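Local coordinates for protein phosphonate monoester hydrolase (Ruegeria pomeroyi, PDB 4UPK) that belongs to the sulfatase family, within the alkaline phosphatase superfamily of hydrolytic enzymes, at residues A[265-268]-A[272-275]; A[297-300]-A[304-307]; A[350-353]-A[357-360]; A[363-368]-A[486-491]. One frame throughout, in Å; residues are numbered along the deposited sequence.

Contact 1 (A[265-268]-A[272-275]); sequences ARLP and DETA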
ATOM      1  N   ALA A 265      45.924  -9.933 -22.097  1.00 18.41           N
ATOM      2  CA  ALA A 265      46.782  -8.849 -21.614  1.00 16.88           C
ATOM      3  C   ALA A 265      46.951  -9.111 -20.114  1.00 19.08           C
ATOM      4  O   ALA A 265      45.966  -9.161 -19.379  1.00 17.68           O
ATOM      5  CB  ALA A 265      46.122  -7.494 -21.856  1.00 16.91           C
ATOM      6  N   ARG A 266      48.189  -9.373 -19.678  1.00 17.41           N
ATOM      7  CA  ARG A 266      48.468  -9.737 -18.282  1.00 17.59           C
ATOM      8  C   ARG A 266      49.930  -9.550 -17.936  1.00 22.47           C
ATOM      9  O   ARG A 266      50.776  -9.515 -18.834  1.00 23.15           O
ATOM     10  CB  ARG A 266      48.071 -11.218 -18.024  1.00 17.64           C
ATOM     11  CG  ARG A 266      48.806 -12.180 -18.970  1.00 24.27           C
ATOM     12  CD  ARG A 266      48.397 -13.622 -18.886  1.00 31.67           C
ATOM     13  NE  ARG A 266      49.177 -14.385 -19.852  1.00 30.19           N
ATOM     14  CZ  ARG A 266      48.993 -15.669 -20.144  1.00 33.62           C
ATOM     15  NH1 ARG A 266      48.061 -16.373 -19.520  1.00 20.20           N
ATOM     16  NH2 ARG A 266      49.753 -16.258 -21.045  1.00 23.07           N
ATOM     17  N   LEU A 267      50.225  -9.503 -16.617  1.00 17.86           N
ATOM     18  CA  LEU A 267      51.593  -9.449 -16.108  1.00 17.13           C
ATOM     19  C   LEU A 267      52.178 -10.910 -16.138  1.00 21.67           C
ATOM     20  O   LEU A 267      51.392 -11.863 -16.265  1.00 21.68           O
ATOM     21  CB  LEU A 267      51.661  -8.762 -14.723  1.00 16.25           C
ATOM     22  CG  LEU A 267      51.340  -7.240 -14.672  1.00 19.57           C
ATOM     23  CD1 LEU A 267      51.578  -6.660 -13.274  1.00 19.23           C
ATOM     24  CD2 LEU A 267      52.161  -6.430 -15.673  1.00 20.34           C
ATOM     25  N   PRO A 268      53.502 -11.150 -16.160  1.00 17.47           N
ATOM     26  CA  PRO A 268      53.960 -12.542 -16.319  1.00 18.51           C
ATOM     27  C   PRO A 268      53.353 -13.606 -15.380  1.00 22.62           C
ATOM     28  O   PRO A 268      52.987 -14.684 -15.823  1.00 21.64           O
ATOM     29  CB  PRO A 268      55.488 -12.439 -16.240  1.00 20.26           C
ATOM     30  CG  PRO A 268      55.796 -11.018 -16.623  1.00 23.50           C
ATOM     31  CD  PRO A 268      54.642 -10.208 -16.105  1.00 18.87           C
ATOM     32  N   ASP A 272      52.658 -11.151  -9.667  1.00 15.97           N
ATOM     33  CA  ASP A 272      52.934  -9.801 -10.223  1.00 15.27           C
ATOM     34  C   ASP A 272      51.670  -8.996 -10.212  1.00 19.46           C
ATOM     35  O   ASP A 272      51.704  -7.787  -9.975  1.00 20.82           O
ATOM     36  CB  ASP A 272      53.443  -9.865 -11.676  1.00 16.41           C
ATOM     37  CG  ASP A 272      54.697 -10.687 -11.868  1.00 18.97           C
ATOM     38  OD1 ASP A 272      55.585 -10.631 -10.990  1.00 20.41           O
ATOM     39  OD2 ASP A 272      54.791 -11.389 -12.889  1.00 21.41           O
ATOM     40  N   GLU A 273      50.558  -9.680 -10.499  1.00 13.96           N
ATOM     41  CA  GLU A 273      49.213  -9.127 -10.520  1.00 12.33           C
ATOM     42  C   GLU A 273      48.777  -8.662  -9.135  1.00 14.33           C
ATOM     43  O   GLU A 273      48.279  -7.541  -8.968  1.00 13.40           O
ATOM     44  CB  GLU A 273      48.221 -10.169 -11.112  1.00 12.90           C
ATOM     45  CG  GLU A 273      48.256 -10.290 -12.630  1.00 10.56           C
ATOM     46  CD  GLU A 273      48.150  -9.025 -13.471  1.00 24.23           C
ATOM     47  OE1 GLU A 273      47.697  -7.977 -12.959  1.00 16.24           O
ATOM     48  OE2 GLU A 273      48.475  -9.101 -14.674  1.00 27.59           O
ATOM     49  N   THR A 274      48.978  -9.535  -8.150  1.00 11.52           N
ATOM     50  CA  THR A 274      48.637  -9.322  -6.753  1.00 12.03           C
ATOM     51  C   THR A 274      49.614  -8.324  -6.086  1.00 16.73           C
ATOM     52  O   THR A 274      49.212  -7.630  -5.160  1.00 15.87           O
ATOM     53  CB  THR A 274      48.520 -10.656  -6.025  1.00 13.31           C
ATOM     54  OG1 THR A 274      49.775 -11.291  -6.105  1.00 23.85           O
ATOM     55  CG2 THR A 274      47.530 -11.564  -6.650  1.00 12.28           C
ATOM     56  N   ALA A 275      50.876  -8.243  -6.550  1.00 15.11           N
ATOM     57  CA  ALA A 275      51.855  -7.256  -6.033  1.00 16.73           C
ATOM     58  C   ALA A 275      51.385  -5.815  -6.289  1.00 21.16           C
ATOM     59  O   ALA A 275      51.774  -4.915  -5.548  1.00 21.69           O
ATOM     60  CB  ALA A 275      53.230  -7.474  -6.657  1.00 17.91           C
TER
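Leu267 N donates to Glu273 OE2 over 2.6 Å, a short and nearly straight bond (N-H...O 162°) that meets the carboxylate oxygen close to the line of its C-O bond. Glu273 reaches it by a bend at chi2 (-51°), which turns the carboxylate back from the helix toward the incoming chain. Its other oxygen, OE1, forms a salt bridge with Arg355, so both oxygens of this buried carboxylate are engaged, and the negative charge is probably well balanced. Asp272 OD2 accepts from Gly269 N, inside the turn that joins the two segments.

The contact is the entry of the chain into the short helix 270-275 of the sulfatase-family fold: the loop 265-268 arrives extended, turns at Pro268, and is held by side chains of the helix that follows it.

Van der Waals packing centres on Leu267. Its CB lies 3.7 Å from Asp272 CB, while CD1 rests at 3.5 Å on the backbone oxygen Asp272 O. Leu267 CB also lies 3.2 Å from Glu273 OE2, the same oxygen that takes the N-H. Pro268 lies across Asp272 at about a right angle, its ring carbon CD 3.4 Å from Asp272 OD2. Arg266 adds little here: its chain runs extended away from the helix, and its guanidinium pairs with Asp303, at the start of the next long helix.

Contact 2 (A[297-300]-A[304-307]); sequences PDLE and ETIQ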
ATOM      1  N   PRO A 297      36.715 -30.570 -13.389  1.00 25.41           N
ATOM      2  CA  PRO A 297      36.938 -30.011 -12.048  1.00 24.38           C
ATOM      3  C   PRO A 297      38.395 -29.698 -11.720  1.00 30.23           C
ATOM      4  O   PRO A 297      38.650 -28.794 -10.925  1.00 30.99           O
ATOM      5  CB  PRO A 297      36.341 -31.070 -11.115  1.00 25.36           C
ATOM      6  CG  PRO A 297      36.455 -32.356 -11.863  1.00 30.14           C
ATOM      7  CD  PRO A 297      36.361 -32.017 -13.327  1.00 26.08           C
ATOM      8  N   ASP A 298      39.331 -30.428 -12.352  1.00 27.05           N
ATOM      9  CA  ASP A 298      40.773 -30.332 -12.136  1.00 27.17           C
ATOM     10  C   ASP A 298      41.510 -29.585 -13.273  1.00 32.80           C
ATOM     11  O   ASP A 298      42.743 -29.636 -13.357  1.00 32.51           O
ATOM     12  CB  ASP A 298      41.341 -31.748 -11.917  1.00 29.14           C
ATOM     13  CG  ASP A 298      40.572 -32.564 -10.882  1.00 44.74           C
ATOM     14  OD1 ASP A 298      40.345 -32.046  -9.751  1.00 46.76           O
ATOM     15  OD2 ASP A 298      40.190 -33.713 -11.196  1.00 50.32           O
ATOM     16  N   LEU A 299      40.747 -28.862 -14.119  1.00 29.72           N
ATOM     17  CA  LEU A 299      41.231 -28.088 -15.264  1.00 28.67           C
ATOM     18  C   LEU A 299      42.334 -27.107 -14.871  1.00 32.13           C
ATOM     19  O   LEU A 299      42.124 -26.248 -14.002  1.00 31.64           O
ATOM     20  CB  LEU A 299      40.061 -27.352 -15.957  1.00 27.96           C
ATOM     21  CG  LEU A 299      40.366 -26.719 -17.331  1.00 31.33           C
ATOM     22  CD1 LEU A 299      40.660 -27.797 -18.404  1.00 30.63           C
ATOM     23  CD2 LEU A 299      39.255 -25.792 -17.756  1.00 29.67           C
ATOM     24  N   GLU A 300      43.511 -27.258 -15.512  1.00 28.12           N
ATOM     25  CA  GLU A 300      44.689 -26.430 -15.271  1.00 27.45           C
ATOM     26  C   GLU A 300      44.652 -25.142 -16.090  1.00 27.82           C
ATOM     27  O   GLU A 300      44.375 -25.214 -17.283  1.00 25.67           O
ATOM     28  CB  GLU A 300      45.990 -27.212 -15.558  1.00 29.62           C
ATOM     29  CG  GLU A 300      46.314 -28.300 -14.546  1.00 43.41           C
ATOM     30  CD  GLU A 300      46.486 -27.830 -13.116  1.00 75.11           C
ATOM     31  OE1 GLU A 300      47.454 -27.084 -12.842  1.00 79.30           O
ATOM     32  OE2 GLU A 300      45.641 -28.199 -12.270  1.00 74.36           O
ATOM     33  N   GLU A 304      46.975 -23.222 -23.297  1.00 21.96           N
ATOM     34  CA  GLU A 304      46.108 -24.039 -24.169  1.00 21.82           C
ATOM     35  C   GLU A 304      44.659 -23.970 -23.678  1.00 25.48           C
ATOM     36  O   GLU A 304      43.756 -23.769 -24.486  1.00 26.70           O
ATOM     37  CB  GLU A 304      46.580 -25.499 -24.231  1.00 23.23           C
ATOM     38  CG  GLU A 304      45.890 -26.309 -25.319  1.00 33.86           C
ATOM     39  CD  GLU A 304      46.221 -27.790 -25.399  1.00 57.03           C
ATOM     40  OE1 GLU A 304      47.313 -28.197 -24.939  1.00 45.80           O
ATOM     41  OE2 GLU A 304      45.401 -28.540 -25.974  1.00 58.19           O
ATOM     42  N   THR A 305      44.453 -24.115 -22.356  1.00 19.68           N
ATOM     43  CA  THR A 305      43.150 -24.031 -21.709  1.00 19.16           C
ATOM     44  C   THR A 305      42.545 -22.621 -21.889  1.00 22.65           C
ATOM     45  O   THR A 305      41.429 -22.505 -22.399  1.00 21.95           O
ATOM     46  CB  THR A 305      43.297 -24.419 -20.233  1.00 27.41           C
ATOM     47  OG1 THR A 305      43.557 -25.815 -20.145  1.00 26.57           O
ATOM     48  CG2 THR A 305      42.089 -24.035 -19.377  1.00 22.49           C
ATOM     49  N   ILE A 306      43.289 -21.578 -21.480  1.00 19.69           N
ATOM     50  CA  ILE A 306      42.877 -20.172 -21.546  1.00 20.29           C
ATOM     51  C   ILE A 306      42.434 -19.769 -22.950  1.00 23.78           C
ATOM     52  O   ILE A 306      41.345 -19.206 -23.101  1.00 23.76           O
ATOM     53  CB  ILE A 306      43.969 -19.243 -20.919  1.00 24.52           C
ATOM     54  CG1 ILE A 306      44.044 -19.442 -19.382  1.00 25.04           C
ATOM     55  CG2 ILE A 306      43.750 -17.765 -21.258  1.00 25.97           C
ATOM     56  CD1 ILE A 306      45.447 -19.164 -18.774  1.00 37.25           C
ATOM     57  N   GLN A 307      43.231 -20.123 -23.977  1.00 20.36           N
ATOM     58  CA  GLN A 307      42.942 -19.808 -25.382  1.00 19.08           C
ATOM     59  C   GLN A 307      41.715 -20.549 -25.945  1.00 21.49           C
ATOM     60  O   GLN A 307      41.003 -20.012 -26.797  1.00 19.14           O
ATOM     61  CB  GLN A 307      44.194 -19.976 -26.261  1.00 20.31           C
ATOM     62  CG  GLN A 307      45.347 -19.026 -25.905  1.00 23.95           C
ATOM     63  CD  GLN A 307      45.043 -17.569 -26.116  1.00 32.06           C
ATOM     64  OE1 GLN A 307      44.494 -16.893 -25.251  1.00 26.21           O
ATOM     65  NE2 GLN A 307      45.434 -17.034 -27.254  1.00 29.46           N
TER
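The loop that leads into the long helix 303-333 folds back on the first turn of that helix, and Leu299 and Glu300 meet Thr305 there. Segment 297-300 has no regular structure, whereas 304-307 is already helical, with Glu300 and Thr305 as the closest backbone positions, their CA atoms 7.0 Å apart.

Two different parts of the threonine do the touching. Its hydroxyl, Thr305 OG1, stands 3.0 Å from the backbone oxygen Glu300 O, and the same hydroxyl is hydrogen-bonded to Thr302 OG1 in the turn between the segments. Its methyl meets the leucine tip to tip: Thr305 CG2 is 3.7 Å from Leu299 CD2 and 3.8 Å from Leu299 CG. With CG anti to the backbone N (chi1 -169°), the leucine extends from the loop toward the helix, and its second methyl, CD1, comes to 3.9 Å from Thr305 OG1. The carbonyl of Glu300 lies against the whole threonine head, since Glu300 O is also 3.3 Å from Thr305 CG2. The carboxylate of Glu300 leads away from the helix.

Thr305 is buried and touches Pro289 as well, while the neighbouring Gln307 binds Pro262 O with its NE2, tying the same helical turn to an earlier loop.

With a carbonyl and a second hydroxyl both near it, Thr305 OG1 has two possible acceptors, Glu300 O and Thr302 OG1, for its single proton; the direction of these bonds stays open, whereas the packing of the methyl on Leu299 does not depend on it.

Contact 3 (A[350-353]-A[357-360]); sequences EMLG and SWGK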
ATOM      1  N   GLU A 350      33.818  -8.974 -19.288  1.00 13.69           N
ATOM      2  CA  GLU A 350      34.385 -10.267 -18.954  1.00 13.24           C
ATOM      3  C   GLU A 350      35.891 -10.109 -19.046  1.00 17.71           C
ATOM      4  O   GLU A 350      36.358  -9.650 -20.081  1.00 15.96           O
ATOM      5  CB  GLU A 350      33.897 -11.285 -20.028  1.00 13.74           C
ATOM      6  CG  GLU A 350      34.484 -12.686 -19.961  1.00 13.04           C
ATOM      7  CD  GLU A 350      34.589 -13.294 -18.580  1.00 19.48           C
ATOM      8  OE1 GLU A 350      33.539 -13.427 -17.923  1.00 21.31           O
ATOM      9  OE2 GLU A 350      35.724 -13.529 -18.110  1.00 19.20           O
ATOM     10  N   MET A 351      36.648 -10.476 -17.983  1.00 15.35           N
ATOM     11  CA  MET A 351      38.130 -10.393 -18.002  1.00 15.06           C
ATOM     12  C   MET A 351      38.754 -11.301 -19.051  1.00 20.87           C
ATOM     13  O   MET A 351      39.686 -10.885 -19.737  1.00 22.77           O
ATOM     14  CB  MET A 351      38.737 -10.618 -16.619  1.00 16.26           C
ATOM     15  CG  MET A 351      38.439  -9.477 -15.667  1.00 18.90           C
ATOM     16  SD  MET A 351      38.915  -7.823 -16.247  1.00 22.44           S
ATOM     17  CE  MET A 351      40.751  -7.960 -16.226  1.00 18.85           C
ATOM     18  N   LEU A 352      38.208 -12.520 -19.208  1.00 16.98           N
ATOM     19  CA  LEU A 352      38.604 -13.505 -20.215  1.00 16.75           C
ATOM     20  C   LEU A 352      40.102 -13.903 -20.153  1.00 21.36           C
ATOM     21  O   LEU A 352      40.755 -14.117 -21.180  1.00 18.28           O
ATOM     22  CB  LEU A 352      38.176 -13.002 -21.606  1.00 16.59           C
ATOM     23  CG  LEU A 352      37.767 -14.046 -22.616  1.00 20.40           C
ATOM     24  CD1 LEU A 352      36.421 -14.648 -22.262  1.00 18.88           C
ATOM     25  CD2 LEU A 352      37.758 -13.455 -24.019  1.00 21.89           C
ATOM     26  N   GLY A 353      40.621 -14.009 -18.929  1.00 19.18           N
ATOM     27  CA  GLY A 353      42.012 -14.389 -18.715  1.00 19.33           C
ATOM     28  C   GLY A 353      42.922 -13.197 -18.524  1.00 21.00           C
ATOM     29  O   GLY A 353      44.055 -13.361 -18.067  1.00 20.82           O
ATOM     30  N   SER A 357      42.722 -13.260 -14.417  1.00 12.05           N
ATOM     31  CA  SER A 357      41.386 -13.295 -13.858  1.00 12.59           C
ATOM     32  C   SER A 357      40.285 -13.547 -14.889  1.00 18.66           C
ATOM     33  O   SER A 357      40.498 -13.341 -16.086  1.00 19.24           O
ATOM     34  CB  SER A 357      41.109 -12.048 -13.022  1.00 11.57           C
ATOM     35  OG  SER A 357      41.167 -10.894 -13.831  1.00 11.12           O
ATOM     36  N   TRP A 358      39.120 -14.027 -14.409  1.00 13.45           N
ATOM     37  CA  TRP A 358      37.947 -14.369 -15.202  1.00 11.54           C
ATOM     38  C   TRP A 358      36.746 -13.747 -14.534  1.00 16.51           C
ATOM     39  O   TRP A 358      36.790 -13.460 -13.333  1.00 15.86           O
ATOM     40  CB  TRP A 358      37.800 -15.899 -15.281  1.00 10.61           C
ATOM     41  CG  TRP A 358      38.925 -16.547 -16.032  1.00 11.35           C
ATOM     42  CD1 TRP A 358      40.175 -16.809 -15.555  1.00 14.16           C
ATOM     43  CD2 TRP A 358      38.953 -16.857 -17.429  1.00 11.56           C
ATOM     44  NE1 TRP A 358      40.984 -17.246 -16.570  1.00 14.63           N
ATOM     45  CE2 TRP A 358      40.247 -17.338 -17.721  1.00 15.89           C
ATOM     46  CE3 TRP A 358      38.001 -16.793 -18.467  1.00 12.99           C
ATOM     47  CZ2 TRP A 358      40.610 -17.781 -18.997  1.00 15.58           C
ATOM     48  CZ3 TRP A 358      38.366 -17.218 -19.737  1.00 14.46           C
ATOM     49  CH2 TRP A 358      39.659 -17.695 -19.996  1.00 15.41           C
ATOM     50  N   GLY A 359      35.695 -13.512 -15.315  1.00 14.37           N
ATOM     51  CA  GLY A 359      34.468 -12.880 -14.842  1.00 13.38           C
ATOM     52  C   GLY A 359      34.513 -11.359 -14.802  1.00 18.56           C
ATOM     53  O   GLY A 359      35.177 -10.714 -15.622  1.00 17.78           O
ATOM     54  N   LYS A 360      33.810 -10.773 -13.810  1.00 15.87           N
ATOM     55  CA  LYS A 360      33.671  -9.321 -13.671  1.00 15.68           C
ATOM     56  C   LYS A 360      33.778  -8.788 -12.222  1.00 19.82           C
ATOM     57  O   LYS A 360      33.533  -7.609 -12.015  1.00 20.91           O
ATOM     58  CB  LYS A 360      32.397  -8.845 -14.412  1.00 15.96           C
ATOM     59  CG  LYS A 360      31.083  -9.454 -13.939  1.00  9.54           C
ATOM     60  CD  LYS A 360      30.848 -10.847 -14.440  1.00 11.31           C
ATOM     61  CE  LYS A 360      29.489 -11.300 -14.057  1.00 10.02           C
ATOM     62  NZ  LYS A 360      29.409 -12.777 -14.072  1.00 24.74           N
TER
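Glu350 OE2 accepts two backbone N-H groups, one from each segment. Gly359 N lies 2.8 Å from Glu350 OE2 on the syn side of the carboxylate, and Leu352 N 2.9 Å from it on the anti side, both somewhat out of its plane. The chain of Glu350 starts away from segment 357-360 and doubles back at chi2 (43°), which brings its carboxylate to Gly359 N. Two backbone bonds flank this grip: Met351 N to Gly359 O, 2.8 Å and in the carbonyl plane, and Gly353 N to Ser357 O, 2.9 Å and more bent, at 132°.

The two segments form a tight, irregular hairpin-like loop between strands 340-346 and 372-375 of the large mixed sheet. Leu352 and Gly353 both have positive phi, and Gly353, without a side chain, lies with its backbone close against the indole of Trp358.

Packing rests on that indole, one face of which is covered by the backbone of Leu352 and Gly353. Gly353 CA makes a CH-pi contact 3.9 Å from the centroid of the five-membered ring, and Leu352 CD1 reaches CZ3 of Trp358 at 4.1 Å. Phe292 meets the indole edge-to-face, and Ile306 and Leu309 of helix 303-333 also pack on it. Beyond the backbone bonds, Met351 CG lies 3.6 Å from Ser357 OG, a hydroxyl hydrogen-bonded to Asp354 O within the turn.

Contact 4 (A[363-368]-A[486-491]); sequences VYDAAY and EGEFRN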
ATOM      1  N   VAL A 363      38.172  -4.542 -10.753  1.00 14.35           N
ATOM      2  CA  VAL A 363      38.162  -3.085 -10.954  1.00 12.50           C
ATOM      3  C   VAL A 363      38.708  -2.653 -12.326  1.00 19.15           C
ATOM      4  O   VAL A 363      38.680  -1.458 -12.628  1.00 20.09           O
ATOM      5  CB  VAL A 363      38.857  -2.337  -9.778  1.00 13.17           C
ATOM      6  CG1 VAL A 363      38.152  -2.620  -8.454  1.00 12.02           C
ATOM      7  CG2 VAL A 363      40.348  -2.686  -9.691  1.00 12.71           C
ATOM      8  N   TYR A 364      39.219  -3.606 -13.141  1.00 14.98           N
ATOM      9  CA  TYR A 364      39.742  -3.277 -14.469  1.00 15.07           C
ATOM     10  C   TYR A 364      38.623  -3.036 -15.472  1.00 18.99           C
ATOM     11  O   TYR A 364      37.553  -3.654 -15.368  1.00 19.41           O
ATOM     12  CB  TYR A 364      40.768  -4.320 -14.984  1.00 15.53           C
ATOM     13  CG  TYR A 364      42.035  -4.389 -14.163  1.00 14.29           C
ATOM     14  CD1 TYR A 364      42.783  -3.237 -13.895  1.00 14.38           C
ATOM     15  CD2 TYR A 364      42.497  -5.605 -13.658  1.00 13.92           C
ATOM     16  CE1 TYR A 364      43.956  -3.296 -13.145  1.00 14.26           C
ATOM     17  CE2 TYR A 364      43.684  -5.677 -12.927  1.00 13.76           C
ATOM     18  CZ  TYR A 364      44.410  -4.519 -12.675  1.00 19.35           C
ATOM     19  OH  TYR A 364      45.565  -4.578 -11.928  1.00 16.34           O
ATOM     20  N   ASP A 365      38.883  -2.126 -16.434  1.00 12.76           N
ATOM     21  CA  ASP A 365      37.954  -1.678 -17.471  1.00 12.13           C
ATOM     22  C   ASP A 365      37.253  -2.776 -18.262  1.00 19.97           C
ATOM     23  O   ASP A 365      36.060  -2.634 -18.538  1.00 19.28           O
ATOM     24  CB  ASP A 365      38.607  -0.633 -18.405  1.00 12.87           C
ATOM     25  CG  ASP A 365      38.867   0.726 -17.756  1.00 20.13           C
ATOM     26  OD1 ASP A 365      38.331   0.981 -16.640  1.00 19.93           O
ATOM     27  OD2 ASP A 365      39.569   1.547 -18.371  1.00 30.54           O
ATOM     28  N   ALA A 366      37.969  -3.878 -18.601  1.00 18.35           N
ATOM     29  CA  ALA A 366      37.410  -5.006 -19.359  1.00 17.92           C
ATOM     30  C   ALA A 366      36.142  -5.606 -18.705  1.00 18.51           C
ATOM     31  O   ALA A 366      35.277  -6.109 -19.413  1.00 15.68           O
ATOM     32  CB  ALA A 366      38.476  -6.075 -19.603  1.00 18.53           C
ATOM     33  N   ALA A 367      36.005  -5.464 -17.371  1.00 16.02           N
ATOM     34  CA  ALA A 367      34.836  -5.938 -16.614  1.00 15.38           C
ATOM     35  C   ALA A 367      33.605  -5.001 -16.748  1.00 17.20           C
ATOM     36  O   ALA A 367      32.497  -5.426 -16.419  1.00 16.61           O
ATOM     37  CB  ALA A 367      35.208  -6.108 -15.145  1.00 15.82           C
ATOM     38  N   TYR A 368      33.800  -3.741 -17.231  1.00 13.43           N
ATOM     39  CA  TYR A 368      32.773  -2.689 -17.310  1.00 13.55           C
ATOM     40  C   TYR A 368      32.556  -2.120 -18.684  1.00 15.84           C
ATOM     41  O   TYR A 368      31.425  -1.763 -18.985  1.00 16.41           O
ATOM     42  CB  TYR A 368      33.065  -1.516 -16.324  1.00 14.49           C
ATOM     43  CG  TYR A 368      33.248  -1.960 -14.895  1.00 16.06           C
ATOM     44  CD1 TYR A 368      34.488  -2.383 -14.432  1.00 18.07           C
ATOM     45  CD2 TYR A 368      32.189  -1.924 -13.986  1.00 16.40           C
ATOM     46  CE1 TYR A 368      34.661  -2.835 -13.126  1.00 16.51           C
ATOM     47  CE2 TYR A 368      32.353  -2.359 -12.669  1.00 16.55           C
ATOM     48  CZ  TYR A 368      33.593  -2.825 -12.249  1.00 17.61           C
ATOM     49  OH  TYR A 368      33.801  -3.273 -10.966  1.00  8.84           O
ATOM     50  N   GLU A 486      51.918   3.690 -17.702  1.00 18.26           N
ATOM     51  CA  GLU A 486      51.739   2.231 -17.836  1.00 17.09           C
ATOM     52  C   GLU A 486      50.280   1.725 -17.896  1.00 21.03           C
ATOM     53  O   GLU A 486      50.044   0.526 -18.089  1.00 20.27           O
ATOM     54  CB  GLU A 486      52.551   1.459 -16.787  1.00 17.68           C
ATOM     55  CG  GLU A 486      54.055   1.594 -16.982  1.00 29.13           C
ATOM     56  CD  GLU A 486      54.905   0.619 -16.190  1.00 61.42           C
ATOM     57  OE1 GLU A 486      54.532  -0.576 -16.105  1.00 60.17           O
ATOM     58  OE2 GLU A 486      55.951   1.048 -15.651  1.00 66.60           O
ATOM     59  N   GLY A 487      49.330   2.649 -17.820  1.00 17.76           N
ATOM     60  CA  GLY A 487      47.904   2.335 -17.845  1.00 16.34           C
ATOM     61  C   GLY A 487      47.519   1.591 -16.579  1.00 18.94           C
ATOM     62  O   GLY A 487      47.968   1.945 -15.483  1.00 19.86           O
ATOM     63  N   GLU A 488      46.761   0.514 -16.746  1.00 12.96           N
ATOM     64  CA  GLU A 488      46.258  -0.377 -15.703  1.00 11.95           C
ATOM     65  C   GLU A 488      47.292  -1.378 -15.199  1.00 18.02           C
ATOM     66  O   GLU A 488      47.056  -2.047 -14.190  1.00 17.01           O
ATOM     67  CB  GLU A 488      45.059  -1.144 -16.246  1.00 12.24           C
ATOM     68  CG  GLU A 488      43.816  -0.307 -16.439  1.00  5.90           C
ATOM     69  CD  GLU A 488      42.614  -1.139 -16.829  1.00 25.42           C
ATOM     70  OE1 GLU A 488      42.772  -2.088 -17.631  1.00 24.33           O
ATOM     71  OE2 GLU A 488      41.505  -0.828 -16.341  1.00 30.34           O
ATOM     72  N   PHE A 489      48.436  -1.491 -15.916  1.00 17.94           N
ATOM     73  CA  PHE A 489      49.538  -2.428 -15.647  1.00 16.84           C
ATOM     74  C   PHE A 489      50.436  -2.033 -14.474  1.00 19.24           C
ATOM     75  O   PHE A 489      51.331  -2.790 -14.089  1.00 18.30           O
ATOM     76  CB  PHE A 489      50.315  -2.720 -16.930  1.00 18.56           C
ATOM     77  CG  PHE A 489      49.481  -3.556 -17.868  1.00 20.13           C
ATOM     78  CD1 PHE A 489      48.567  -2.960 -18.733  1.00 22.99           C
ATOM     79  CD2 PHE A 489      49.573  -4.949 -17.855  1.00 22.67           C
ATOM     80  CE1 PHE A 489      47.752  -3.738 -19.559  1.00 23.72           C
ATOM     81  CE2 PHE A 489      48.765  -5.730 -18.684  1.00 24.75           C
ATOM     82  CZ  PHE A 489      47.870  -5.120 -19.541  1.00 23.15           C
ATOM     83  N   ARG A 490      50.168  -0.869 -13.882  1.00 15.39           N
ATOM     84  CA  ARG A 490      50.900  -0.398 -12.720  1.00 15.97           C
ATOM     85  C   ARG A 490      50.040   0.483 -11.825  1.00 16.64           C
ATOM     86  O   ARG A 490      49.579   1.544 -12.252  1.00 13.63           O
ATOM     87  CB  ARG A 490      52.220   0.316 -13.124  1.00 19.25           C
ATOM     88  CG  ARG A 490      53.147   0.613 -11.931  1.00 30.23           C
ATOM     89  CD  ARG A 490      54.410   1.378 -12.288  1.00 43.00           C
ATOM     90  NE  ARG A 490      54.163   2.579 -13.095  1.00 57.31           N
ATOM     91  CZ  ARG A 490      55.102   3.294 -13.708  1.00 75.70           C
ATOM     92  NH1 ARG A 490      56.378   2.936 -13.627  1.00 74.98           N
ATOM     93  NH2 ARG A 490      54.769   4.358 -14.430  1.00 53.31           N
ATOM     94  N   ASN A 491      49.855   0.051 -10.566  1.00 15.04           N
ATOM     95  CA  ASN A 491      49.171   0.862  -9.565  1.00 15.65           C
ATOM     96  C   ASN A 491      50.222   1.872  -9.045  1.00 21.82           C
ATOM     97  O   ASN A 491      51.202   1.476  -8.400  1.00 22.94           O
ATOM     98  CB  ASN A 491      48.569  -0.005  -8.432  1.00 12.19           C
ATOM     99  CG  ASN A 491      48.124   0.757  -7.211  1.00 19.92           C
ATOM    100  OD1 ASN A 491      47.850   1.958  -7.269  1.00 15.79           O
ATOM    101  ND2 ASN A 491      48.029   0.073  -6.076  1.00 10.70           N
TER
HETATM  102  O   HOH W   1      47.941  -3.142 -11.902  1.00 14.23           O
HETATM  103  O   HOH W   2      41.069  -4.302 -18.446  1.00 28.47           O
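Glu488 O lies 3.5 Å from Tyr364 CE1 and is joined to the hydroxyl of the same ring through water 1, which donates to Glu488 O at 2.7 Å and to Tyr364 OH at 2.8 Å. Arg355 NH1 is a further donor to this carbonyl. The carboxylate of Glu488 binds the backbone at the start of the 3-10 segment 365-367. Asp365 N donates to the syn lone pair of Glu488 OE2 over 2.9 Å, almost perfectly straight (175°), while Glu488 OE1 accepts a hydrogen bond from water 2, which in turn accepts from Ala366 N at 3.1 Å. The acid thus receives, directly and through water, two successive N-H groups.

Glu488 is extended beyond CG (chi2 -173°), and its chain slides past Tyr364 in the opposite direction, with CD of Glu488 3.6 Å from Tyr364 CD1 and the carboxylate and ring planes 62° apart. Asp365 OD1 lies only 3.7 Å from Glu488 OE2; the like charges are probably eased by Arg463, which forms a salt bridge with Asp365.

Glu488 follows Gly487 in a type II' turn, Glu486 to Phe489, in the loop between strand 479-482 and helix 499-515. The contact joins this part of the chain to the loop before strand 372-375, and beside it Val363 and Tyr368 pack on strand 458-463 of the four-stranded antiparallel sheet.

How the contacts relate
Contact 3 is fully buried and lies nearest the chain's centre, whereas contact 1 is a surface contact and contacts 2 and 4 are partly buried. Contacts 1 and 2 each pair a loop with the helix that follows it; contact 3 folds one loop on itself, and contact 4 alone joins segments far apart in sequence. A glutamate accepts one or more backbone N-H groups in contacts 1, 3 and 4, with water added in contact 4, while contact 2 relies on a threonine. Neighbours touch: Arg266 packs on Ile306, Met351 on Tyr364 and Ala366, and Phe489 on Ala265 and Leu267. Arg355 links contacts 1 and 4 through Glu273 and Glu488.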